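Local coordinates for uncharacterized conserved protein YndB, AHSA1/START domain (Micromonospora chersina, PDB 6V04) that is of unknown function but, as a START/Bet v1-like protein encoded in the dynemicin biosynthetic locus, probably takes part in making that enediyne antibiotic, at residues Val14-Ser19 against Gln121-Trp126; Asp25-Ala30 against Arg135-Gly140; Leu127-Arg132 against Ser143-Arg148. All coordinates share one frame; numbering follows the deposited sequence.

Interaction 1 (Val14-Ser19 against Gln121-Trp126)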
loop_
_atom_site.group_PDB
_atom_site.type_symbol
_atom_site.label_atom_id
_atom_site.label_comp_id
_atom_site.label_asym_id
_atom_site.label_seq_id
_atom_site.Cartn_x
_atom_site.Cartn_y
_atom_site.Cartn_z
ATOM N N VAL A 14 -7.256 8.145 11.616
ATOM C CA VAL A 14 -6.745 9.211 10.772
ATOM C C VAL A 14 -7.921 9.999 10.220
ATOM O O VAL A 14 -8.886 9.418 9.712
ATOM C CB VAL A 14 -5.878 8.634 9.641
ATOM C CG1 VAL A 14 -5.544 9.717 8.648
ATOM C CG2 VAL A 14 -4.622 8.022 10.234
ATOM N N ARG A 15 -7.856 11.322 10.347
ATOM C CA ARG A 15 -8.891 12.224 9.857
ATOM C C ARG A 15 -8.220 13.301 9.023
ATOM O O ARG A 15 -7.319 13.991 9.510
ATOM C CB ARG A 15 -9.669 12.864 11.007
ATOM C CG ARG A 15 -10.495 11.906 11.794
ATOM C CD ARG A 15 -10.678 12.413 13.220
ATOM N NE ARG A 15 -9.711 11.770 14.104
ATOM C CZ ARG A 15 -9.089 12.360 15.118
ATOM N NH1 ARG A 15 -9.309 13.639 15.403
ATOM N NH2 ARG A 15 -8.228 11.661 15.844
ATOM N N VAL A 16 -8.637 13.426 7.765
ATOM C CA VAL A 16 -8.088 14.407 6.837
ATOM C C VAL A 16 -9.255 15.112 6.162
ATOM O O VAL A 16 -10.313 14.519 5.936
ATOM C CB VAL A 16 -7.150 13.748 5.796
ATOM C CG1 VAL A 16 -6.928 14.657 4.604
ATOM C CG2 VAL A 16 -5.820 13.394 6.444
ATOM N N MET A 17 -9.068 16.396 5.860
ATOM C CA MET A 17 -10.099 17.197 5.221
ATOM C C MET A 17 -9.485 18.012 4.093
ATOM O O MET A 17 -8.300 18.357 4.126
ATOM C CB MET A 17 -10.796 18.157 6.217
ATOM C CG MET A 17 -11.599 17.491 7.320
ATOM S SD MET A 17 -10.603 16.942 8.724
ATOM C CE MET A 17 -11.828 16.949 10.033
ATOM N N VAL A 18 -10.300 18.310 3.086
ATOM C CA VAL A 18 -9.954 19.305 2.078
ATOM C C VAL A 18 -11.205 20.117 1.766
ATOM O O VAL A 18 -12.314 19.577 1.713
ATOM C CB VAL A 18 -9.362 18.660 0.803
ATOM C CG1 VAL A 18 -10.387 17.776 0.098
ATOM C CG2 VAL A 18 -8.827 19.733 -0.140
ATOM N N SER A 19 -11.022 21.421 1.596
ATOM C CA SER A 19 -12.075 22.325 1.162
ATOM C C SER A 19 -11.778 22.751 -0.267
ATOM O O SER A 19 -10.655 23.169 -0.565
ATOM C CB SER A 19 -12.163 23.547 2.074
ATOM O OG SER A 19 -13.055 24.507 1.540
ATOM N N GLN A 121 2.409 7.969 8.252
ATOM C CA GLN A 121 2.436 7.652 6.826
ATOM C C GLN A 121 1.035 7.687 6.226
ATOM O O GLN A 121 0.843 8.147 5.092
ATOM C CB GLN A 121 3.058 6.273 6.607
ATOM C CG GLN A 121 4.571 6.219 6.702
ATOM C CD GLN A 121 5.091 4.792 6.720
ATOM O OE1 GLN A 121 5.351 4.200 5.670
ATOM N NE2 GLN A 121 5.235 4.228 7.914
ATOM N N LEU A 122 0.052 7.182 6.966
ATOM C CA LEU A 122 -1.307 7.121 6.448
ATOM C C LEU A 122 -1.922 8.511 6.349
ATOM O O LEU A 122 -2.632 8.812 5.382
ATOM C CB LEU A 122 -2.146 6.201 7.336
ATOM C CG LEU A 122 -3.472 5.724 6.769
ATOM C CD1 LEU A 122 -3.303 5.110 5.384
ATOM C CD2 LEU A 122 -4.074 4.712 7.723
ATOM N N LYS A 123 -1.665 9.375 7.330
ATOM C CA LYS A 123 -2.132 10.751 7.212
ATOM C C LYS A 123 -1.523 11.427 5.991
ATOM O O LYS A 123 -2.231 12.083 5.217
ATOM C CB LYS A 123 -1.800 11.537 8.476
ATOM C CG LYS A 123 -2.491 12.886 8.536
ATOM C CD LYS A 123 -2.168 13.619 9.830
ATOM C CE LYS A 123 -2.919 14.937 9.928
ATOM N NZ LYS A 123 -4.394 14.739 10.033
ATOM N N ALA A 124 -0.216 11.247 5.783
ATOM C CA ALA A 124 0.431 11.835 4.617
ATOM C C ALA A 124 -0.161 11.281 3.330
ATOM O O ALA A 124 -0.356 12.024 2.358
ATOM C CB ALA A 124 1.937 11.576 4.667
ATOM N N GLY A 125 -0.462 9.978 3.316
ATOM C CA GLY A 125 -1.057 9.368 2.136
ATOM C C GLY A 125 -2.407 9.952 1.790
ATOM O O GLY A 125 -2.693 10.246 0.627
ATOM N N TRP A 126 -3.260 10.139 2.801
ATOM C CA TRP A 126 -4.569 10.728 2.541
ATOM C C TRP A 126 -4.471 12.208 2.190
ATOM O O TRP A 126 -5.279 12.703 1.395
ATOM C CB TRP A 126 -5.488 10.524 3.751
ATOM C CG TRP A 126 -6.127 9.163 3.778
ATOM C CD1 TRP A 126 -5.965 8.192 4.719
ATOM C CD2 TRP A 126 -7.031 8.632 2.810
ATOM N NE1 TRP A 126 -6.707 7.089 4.396
ATOM C CE2 TRP A 126 -7.374 7.332 3.226
ATOM C CE3 TRP A 126 -7.580 9.127 1.632
ATOM C CZ2 TRP A 126 -8.241 6.529 2.502
ATOM C CZ3 TRP A 126 -8.445 8.327 0.920
ATOM C CH2 TRP A 126 -8.766 7.042 1.360
HETATM O O HOH W 1 -5.661 12.579 11.811
#

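Interaction 2 (Asp25-Ala30 against Arg135-Gly140)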
loop_
_atom_site.group_PDB
_atom_site.type_symbol
_atom_site.label_atom_id
_atom_site.label_comp_id
_atom_site.label_asym_id
_atom_site.label_seq_id
_atom_site.Cartn_x
_atom_site.Cartn_y
_atom_site.Cartn_z
ATOM N N ASP A 25 -22.350 18.668 -5.854
ATOM C CA ASP A 25 -22.699 17.735 -6.916
ATOM C C ASP A 25 -21.483 17.401 -7.772
ATOM O O ASP A 25 -21.278 16.241 -8.152
ATOM C CB ASP A 25 -23.826 18.323 -7.766
ATOM C CG ASP A 25 -24.462 17.300 -8.686
ATOM O OD1 ASP A 25 -23.807 16.890 -9.667
ATOM O OD2 ASP A 25 -25.615 16.896 -8.417
ATOM N N GLU A 26 -20.643 18.400 -8.056
ATOM C CA GLU A 26 -19.440 18.156 -8.847
ATOM C C GLU A 26 -18.448 17.287 -8.084
ATOM O O GLU A 26 -17.873 16.345 -8.646
ATOM C CB GLU A 26 -18.799 19.488 -9.238
ATOM C CG GLU A 26 -17.556 19.343 -10.099
ATOM C CD GLU A 26 -16.938 20.675 -10.485
ATOM O OE1 GLU A 26 -15.810 20.672 -11.032
ATOM O OE2 GLU A 26 -17.583 21.720 -10.245
ATOM N N VAL A 27 -18.246 17.575 -6.795
ATOM C CA VAL A 27 -17.330 16.768 -6.001
ATOM C C VAL A 27 -17.830 15.335 -5.916
ATOM O O VAL A 27 -17.047 14.384 -5.999
ATOM C CB VAL A 27 -17.144 17.377 -4.598
ATOM C CG1 VAL A 27 -16.189 16.521 -3.769
ATOM C CG2 VAL A 27 -16.654 18.817 -4.690
ATOM N N TRP A 28 -19.140 15.156 -5.721
ATOM C CA TRP A 28 -19.695 13.810 -5.631
ATOM C C TRP A 28 -19.405 13.002 -6.893
ATOM O O TRP A 28 -19.029 11.826 -6.814
ATOM C CB TRP A 28 -21.199 13.872 -5.385
ATOM C CG TRP A 28 -21.791 12.511 -5.291
ATOM C CD1 TRP A 28 -22.588 11.896 -6.207
ATOM C CD2 TRP A 28 -21.615 11.577 -4.220
ATOM N NE1 TRP A 28 -22.926 10.635 -5.773
ATOM C CE2 TRP A 28 -22.341 10.415 -4.556
ATOM C CE3 TRP A 28 -20.926 11.614 -3.003
ATOM C CZ2 TRP A 28 -22.402 9.304 -3.716
ATOM C CZ3 TRP A 28 -20.983 10.503 -2.175
ATOM C CH2 TRP A 28 -21.717 9.367 -2.536
ATOM N N GLU A 29 -19.623 13.598 -8.069
ATOM C CA GLU A 29 -19.290 12.903 -9.311
ATOM C C GLU A 29 -17.809 12.562 -9.360
ATOM O O GLU A 29 -17.434 11.453 -9.754
ATOM C CB GLU A 29 -19.684 13.751 -10.521
ATOM C CG GLU A 29 -21.179 13.866 -10.727
ATOM C CD GLU A 29 -21.861 12.514 -10.838
ATOM O OE1 GLU A 29 -21.402 11.675 -11.645
ATOM O OE2 GLU A 29 -22.846 12.287 -10.103
ATOM N N ALA A 30 -16.954 13.492 -8.926
ATOM C CA ALA A 30 -15.514 13.276 -9.029
ATOM C C ALA A 30 -15.035 12.150 -8.126
ATOM O O ALA A 30 -14.000 11.535 -8.413
ATOM C CB ALA A 30 -14.765 14.570 -8.706
ATOM N N ARG A 135 -6.565 19.265 -7.152
ATOM C CA ARG A 135 -5.913 19.633 -8.410
ATOM C C ARG A 135 -6.797 19.295 -9.605
ATOM O O ARG A 135 -6.943 20.096 -10.535
ATOM C CB ARG A 135 -4.577 18.908 -8.525
ATOM C CG ARG A 135 -3.446 19.499 -7.713
ATOM C CD ARG A 135 -2.173 18.688 -7.929
ATOM N NE ARG A 135 -1.769 18.647 -9.338
ATOM C CZ ARG A 135 -0.721 19.286 -9.856
ATOM N NH1 ARG A 135 0.073 20.031 -9.097
ATOM N NH2 ARG A 135 -0.460 19.171 -11.151
ATOM N N TYR A 136 -7.373 18.093 -9.603
ATOM C CA TYR A 136 -8.229 17.654 -10.698
ATOM C C TYR A 136 -9.476 18.521 -10.821
ATOM O O TYR A 136 -9.883 18.879 -11.935
ATOM C CB TYR A 136 -8.595 16.182 -10.493
ATOM C CG TYR A 136 -9.722 15.717 -11.380
ATOM C CD1 TYR A 136 -9.561 15.626 -12.751
ATOM C CD2 TYR A 136 -10.948 15.355 -10.836
ATOM C CE1 TYR A 136 -10.605 15.213 -13.571
ATOM C CE2 TYR A 136 -11.994 14.943 -11.637
ATOM C CZ TYR A 136 -11.817 14.860 -12.998
ATOM O OH TYR A 136 -12.873 14.448 -13.787
ATOM N N LEU A 137 -10.100 18.877 -9.689
ATOM C CA LEU A 137 -11.261 19.761 -9.735
ATOM C C LEU A 137 -10.893 21.147 -10.244
ATOM O O LEU A 137 -11.694 21.789 -10.935
ATOM C CB LEU A 137 -11.896 19.858 -8.345
ATOM C CG LEU A 137 -12.590 18.584 -7.863
ATOM C CD1 LEU A 137 -12.938 18.693 -6.397
ATOM C CD2 LEU A 137 -13.844 18.342 -8.693
ATOM N N GLU A 138 -9.688 21.620 -9.925
ATOM C CA GLU A 138 -9.275 22.958 -10.336
ATOM C C GLU A 138 -9.009 23.031 -11.834
ATOM O O GLU A 138 -9.472 23.958 -12.511
ATOM C CB GLU A 138 -8.028 23.368 -9.551
ATOM C CG GLU A 138 -7.510 24.760 -9.859
ATOM C CD GLU A 138 -6.186 25.047 -9.180
ATOM O OE1 GLU A 138 -5.691 24.168 -8.443
ATOM O OE2 GLU A 138 -5.635 26.149 -9.388
ATOM N N THR A 139 -8.256 22.070 -12.371
ATOM C CA THR A 139 -7.738 22.173 -13.730
ATOM C C THR A 139 -8.435 21.271 -14.735
ATOM O O THR A 139 -8.345 21.540 -15.939
ATOM C CB THR A 139 -6.241 21.834 -13.757
ATOM O OG1 THR A 139 -6.067 20.427 -13.562
ATOM C CG2 THR A 139 -5.501 22.590 -12.661
ATOM N N GLY A 140 -9.105 20.216 -14.283
ATOM C CA GLY A 140 -9.668 19.228 -15.172
ATOM C C GLY A 140 -8.657 18.260 -15.745
ATOM O O GLY A 140 -9.046 17.348 -16.486
#

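Interaction 3 (Leu127-Arg132 against Ser143-Arg148). With NA (sodium ion), chain B.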
loop_
_atom_site.group_PDB
_atom_site.type_symbol
_atom_site.label_atom_id
_atom_site.label_comp_id
_atom_site.label_asym_id
_atom_site.label_seq_id
_atom_site.Cartn_x
_atom_site.Cartn_y
_atom_site.Cartn_z
ATOM N N LEU A 127 -3.492 12.930 2.746
ATOM C CA LEU A 127 -3.312 14.321 2.347
ATOM C C LEU A 127 -2.897 14.414 0.886
ATOM O O LEU A 127 -3.299 15.342 0.174
ATOM C CB LEU A 127 -2.275 15.004 3.241
ATOM C CG LEU A 127 -2.761 15.390 4.642
ATOM C CD1 LEU A 127 -1.595 15.923 5.459
ATOM C CD2 LEU A 127 -3.868 16.425 4.557
ATOM N N ASP A 128 -2.077 13.462 0.428
ATOM C CA ASP A 128 -1.703 13.389 -0.980
ATOM C C ASP A 128 -2.930 13.145 -1.852
ATOM O O ASP A 128 -3.144 13.833 -2.855
ATOM C CB ASP A 128 -0.646 12.288 -1.134
ATOM C CG ASP A 128 -0.320 11.966 -2.571
ATOM O OD1 ASP A 128 -1.120 11.268 -3.217
ATOM O OD2 ASP A 128 0.756 12.392 -3.036
ATOM N N PHE A 129 -3.778 12.198 -1.456
ATOM C CA PHE A 129 -4.942 11.888 -2.275
ATOM C C PHE A 129 -5.915 13.063 -2.341
ATOM O O PHE A 129 -6.420 13.388 -3.419
ATOM C CB PHE A 129 -5.638 10.635 -1.740
ATOM C CG PHE A 129 -5.008 9.338 -2.193
ATOM C CD1 PHE A 129 -4.619 9.146 -3.520
ATOM C CD2 PHE A 129 -4.813 8.312 -1.293
ATOM C CE1 PHE A 129 -4.064 7.954 -3.927
ATOM C CE2 PHE A 129 -4.253 7.111 -1.699
ATOM C CZ PHE A 129 -3.878 6.938 -3.019
ATOM N N VAL A 130 -6.199 13.724 -1.211
ATOM C CA VAL A 130 -7.139 14.839 -1.300
ATOM C C VAL A 130 -6.496 16.021 -2.018
ATOM O O VAL A 130 -7.187 16.807 -2.675
ATOM C CB VAL A 130 -7.709 15.237 0.080
ATOM C CG1 VAL A 130 -8.406 14.040 0.708
ATOM C CG2 VAL A 130 -6.650 15.807 1.025
ATOM N N GLY A 131 -5.164 16.132 -1.985
ATOM C CA GLY A 131 -4.507 17.153 -2.777
ATOM C C GLY A 131 -4.644 16.903 -4.265
ATOM O O GLY A 131 -4.747 17.851 -5.051
ATOM N N ARG A 132 -4.668 15.629 -4.670
ATOM C CA ARG A 132 -4.861 15.306 -6.080
ATOM C C ARG A 132 -6.307 15.545 -6.497
ATOM O O ARG A 132 -6.566 16.040 -7.599
ATOM C CB ARG A 132 -4.433 13.855 -6.353
ATOM C CG ARG A 132 -2.935 13.640 -6.168
ATOM C CD ARG A 132 -2.454 12.212 -6.378
ATOM N NE ARG A 132 -1.100 12.105 -5.851
ATOM C CZ ARG A 132 0.000 12.463 -6.507
ATOM N NH1 ARG A 132 -0.066 12.909 -7.759
ATOM N NH2 ARG A 132 1.169 12.360 -5.901
ATOM N N SER A 143 -4.357 14.231 -12.254
ATOM C CA SER A 143 -3.428 14.521 -11.177
ATOM C C SER A 143 -2.914 13.256 -10.510
ATOM O O SER A 143 -2.273 13.342 -9.462
ATOM C CB SER A 143 -4.119 15.413 -10.147
ATOM O OG SER A 143 -5.247 14.710 -9.673
ATOM N N ARG A 144 -3.171 12.084 -11.097
ATOM C CA ARG A 144 -2.671 10.811 -10.586
ATOM C C ARG A 144 -1.153 10.805 -10.483
ATOM O O ARG A 144 -0.458 11.350 -11.349
ATOM C CB ARG A 144 -3.044 9.667 -11.536
ATOM C CG ARG A 144 -4.510 9.362 -11.703
ATOM C CD ARG A 144 -5.001 8.340 -10.690
ATOM N NE ARG A 144 -4.295 7.054 -10.747
ATOM C CZ ARG A 144 -4.617 6.042 -11.548
ATOM N NH1 ARG A 144 -5.641 6.141 -12.387
ATOM N NH2 ARG A 144 -3.908 4.920 -11.502
ATOM N N TYR A 145 -0.622 10.076 -9.505
ATOM C CA TYR A 145 0.783 9.695 -9.631
ATOM C C TYR A 145 0.893 8.472 -10.527
ATOM O O TYR A 145 -0.069 7.713 -10.688
ATOM C CB TYR A 145 1.429 9.417 -8.278
ATOM C CG TYR A 145 0.866 8.276 -7.454
ATOM C CD1 TYR A 145 1.254 6.956 -7.662
ATOM C CD2 TYR A 145 0.010 8.536 -6.403
ATOM C CE1 TYR A 145 0.748 5.919 -6.871
ATOM C CE2 TYR A 145 -0.488 7.524 -5.608
ATOM C CZ TYR A 145 -0.121 6.221 -5.832
ATOM O OH TYR A 145 -0.642 5.242 -4.989
ATOM N N ASP A 146 2.065 8.306 -11.163
ATOM C CA ASP A 146 2.216 7.163 -12.054
ATOM C C ASP A 146 2.664 5.916 -11.312
ATOM O O ASP A 146 2.085 4.839 -11.511
ATOM C CB ASP A 146 3.167 7.477 -13.221
ATOM C CG ASP A 146 4.507 8.068 -12.817
ATOM O OD1 ASP A 146 4.806 8.258 -11.627
ATOM O OD2 ASP A 146 5.295 8.351 -13.758
ATOM N N TRP A 147 3.629 6.041 -10.406
ATOM C CA TRP A 147 4.048 4.909 -9.597
ATOM C C TRP A 147 4.697 5.423 -8.319
ATOM O O TRP A 147 5.381 6.448 -8.322
ATOM C CB TRP A 147 4.978 3.974 -10.401
ATOM C CG TRP A 147 6.302 4.536 -10.831
ATOM C CD1 TRP A 147 6.575 5.240 -11.982
ATOM C CD2 TRP A 147 7.555 4.376 -10.160
ATOM N NE1 TRP A 147 7.912 5.546 -12.038
ATOM C CE2 TRP A 147 8.534 5.029 -10.929
ATOM C CE3 TRP A 147 7.940 3.757 -8.967
ATOM C CZ2 TRP A 147 9.872 5.074 -10.549
ATOM C CZ3 TRP A 147 9.249 3.818 -8.581
ATOM C CH2 TRP A 147 10.215 4.460 -9.377
ATOM N N ARG A 148 4.421 4.736 -7.220
ATOM C CA ARG A 148 4.884 5.192 -5.915
ATOM C C ARG A 148 6.327 4.762 -5.669
ATOM O O ARG A 148 6.690 3.597 -5.873
ATOM C CB ARG A 148 3.951 4.639 -4.845
ATOM C CG ARG A 148 4.178 5.213 -3.464
ATOM C CD ARG A 148 2.975 5.026 -2.573
ATOM N NE ARG A 148 2.736 3.630 -2.264
ATOM C CZ ARG A 148 3.175 3.011 -1.169
ATOM N NH1 ARG A 148 2.894 1.736 -0.985
ATOM N NH2 ARG A 148 3.895 3.658 -0.255
HETATM NA NA NA B . 6.546 9.750 -11.019
HETATM O O HOH W 2 7.734 8.894 -13.057
HETATM O O HOH W 3 7.342 7.921 -9.717
#

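Interaction 1 (Val14-Ser19 against Gln121-Trp126)
Val14 faces the long helix 116-139 and touches it with both methyls, at the place where this START/Bet v1-like domain lays its helix against the first strand of the antiparallel sheet. Strand 14-19 and helix turn 121-126 run in nearly the same direction, their axes 22° apart and 8.5 Å at closest approach. With CG1 anti to its own backbone N (chi1 171°), Val14 sets that methyl against the helix backbone, 3.8 Å from Lys123 CA, and obliquely beside the indole of Trp126. Its other methyl, CG2, meets Leu122 CD2 at 4.2 Å. Arg15 turns its side chain the other way, to a salt bridge with Asp11 and a cation-pi contact with Trp13, and joins this contact mainly through its backbone. One residue further on, Val16 faces the helix again. Its CG2 lies 3.9 Å from Trp126 CB and also rests on Lys123 CG, so one valine methyl touches both the aliphatic part of the lysine and the base of the tryptophan side chain. Trp126 holds the inner side of the helix turn: its NE1 is hydrogen-bonded to Asp109 on the neighbouring strand 103-110, and its ring meets Trp94 with the planes roughly perpendicular. Lys123 runs extended as far as CE and bends only at its last torsion (chi4 66°), which brings NZ back over the strand, 3.1 Å from Arg15 O. A single water bridges the two elements, accepting from Arg15 N at 2.9 Å and from Lys123 NZ at 3.1 Å.

Interaction 2 (Asp25-Ala30 against Arg135-Gly140)
Leu137 pushes its forked end between Glu26, Val27 and Ala30, three residues on one side of the short helix 24-32. Each methyl of the fork has its own neighbours. CD1 meets Val27 CG2 at 4.1 Å, the two side chains crossing at about a right angle. CD2 takes the other two partners, lying 3.9 Å from Ala30 CB and 3.8 Å from Glu26 OE1. The first torsion of Leu137 (chi1 -70°) places CG, where the fork divides, anti to the carbonyl carbon and beside the backbone N. Glu26 is fully stretched, and it slides past the leucine in the opposite direction, so that CG as well as OE1 comes alongside CD2. This is a van der Waals contact between the apolar methyl and the flank of a charged chain, with no hydrogen bond joining the two segments. Tyr136 closes the other end of the patch. Its ring presents an edge to the small Ala30, CE2 lying 4.1 Å from Ala30 CB with the methyl near the ring plane. Beyond that edge the phenol oxygen is hydrogen-bonded to Arg36, which ties down the far end of the ring. The backbones stay well separated, with 11.2 Å between the helix axes at closest approach and a crossing angle of 123°, and the side chains make the contact across the interval. Helix 116-139 finishes here, Gly140 leaving helical geometry with a positive phi of 77°. In this helix-grip (Bet v1-like) fold the contact joins the last turn of the long helix to the short helix that follows strand 14-20; Val20 of that strand touches both Val27 and Leu137, while Val27 also packs on Leu96 of strand 90-98 and Ala30 O accepts a hydrogen bond from Trp40 NE1.

Interaction 3 (Leu127-Arg132 against Ser143-Arg148)
The linker from the first domain to a second half of matching strand order, probably also START-like, is held to helix 116-139 by reciprocal hydrogen bonds between Arg132 and Ser143. Arg132 NH1 donates to Ser143 O (2.8 Å, 163°), with the acceptor in the guanidinium plane. Ser143 OG donates to Arg132 O at 2.8 Å, coming from above the carbonyl plane. Arg132 also grips Asp128, one turn back, in a side-on salt bridge: NE reaches OD1 at 2.8 Å, and NH2 reaches OD2, which uses its syn lone pair. Held this way, the guanidinium takes Tyr145 CB over one face, while NE sits at the edge of the tyrosine ring, the two planes 76° apart. Tyr145 CE2 also packs 4.0 Å from Phe129 CE1. An alanine in place of Arg132 would probably leave Asp128 without its charged mate and Ser143 O without this donor, and let Tyr145 shift. Next along the linker, Asp146 OD1 binds the sodium ion at 2.4 Å, two waters adding further ligands. The loop passes from helix 116-139, where Phe129 also meets Phe41 edge-to-face, to helix 252-277, on which Trp147 packs before strand 151-157 begins.

How the interactions relate
Helix 116-139 supplies one side of all three contacts, in successive portions: 121-126 to the edge strand in interaction 1, 127-132 to the linker in interaction 3, and its C-terminal end, in 135-140, to the short helix in interaction 2. Interactions 1 and 3 touch, Val16 CG1 lying 3.5 Å from Leu127 CD2, and Val130 packs on Val16 and Val18. Interactions 2 and 3 meet at Ser143, whose OG is 3.7 Å from Tyr136 CB. Interactions 1 and 2 remain about 7 Å apart at their nearest atoms. The metals lie toward interaction 3: Asp146 holds sodium, and the Arg132 side chain is about 8 Å from a bound magnesium ion.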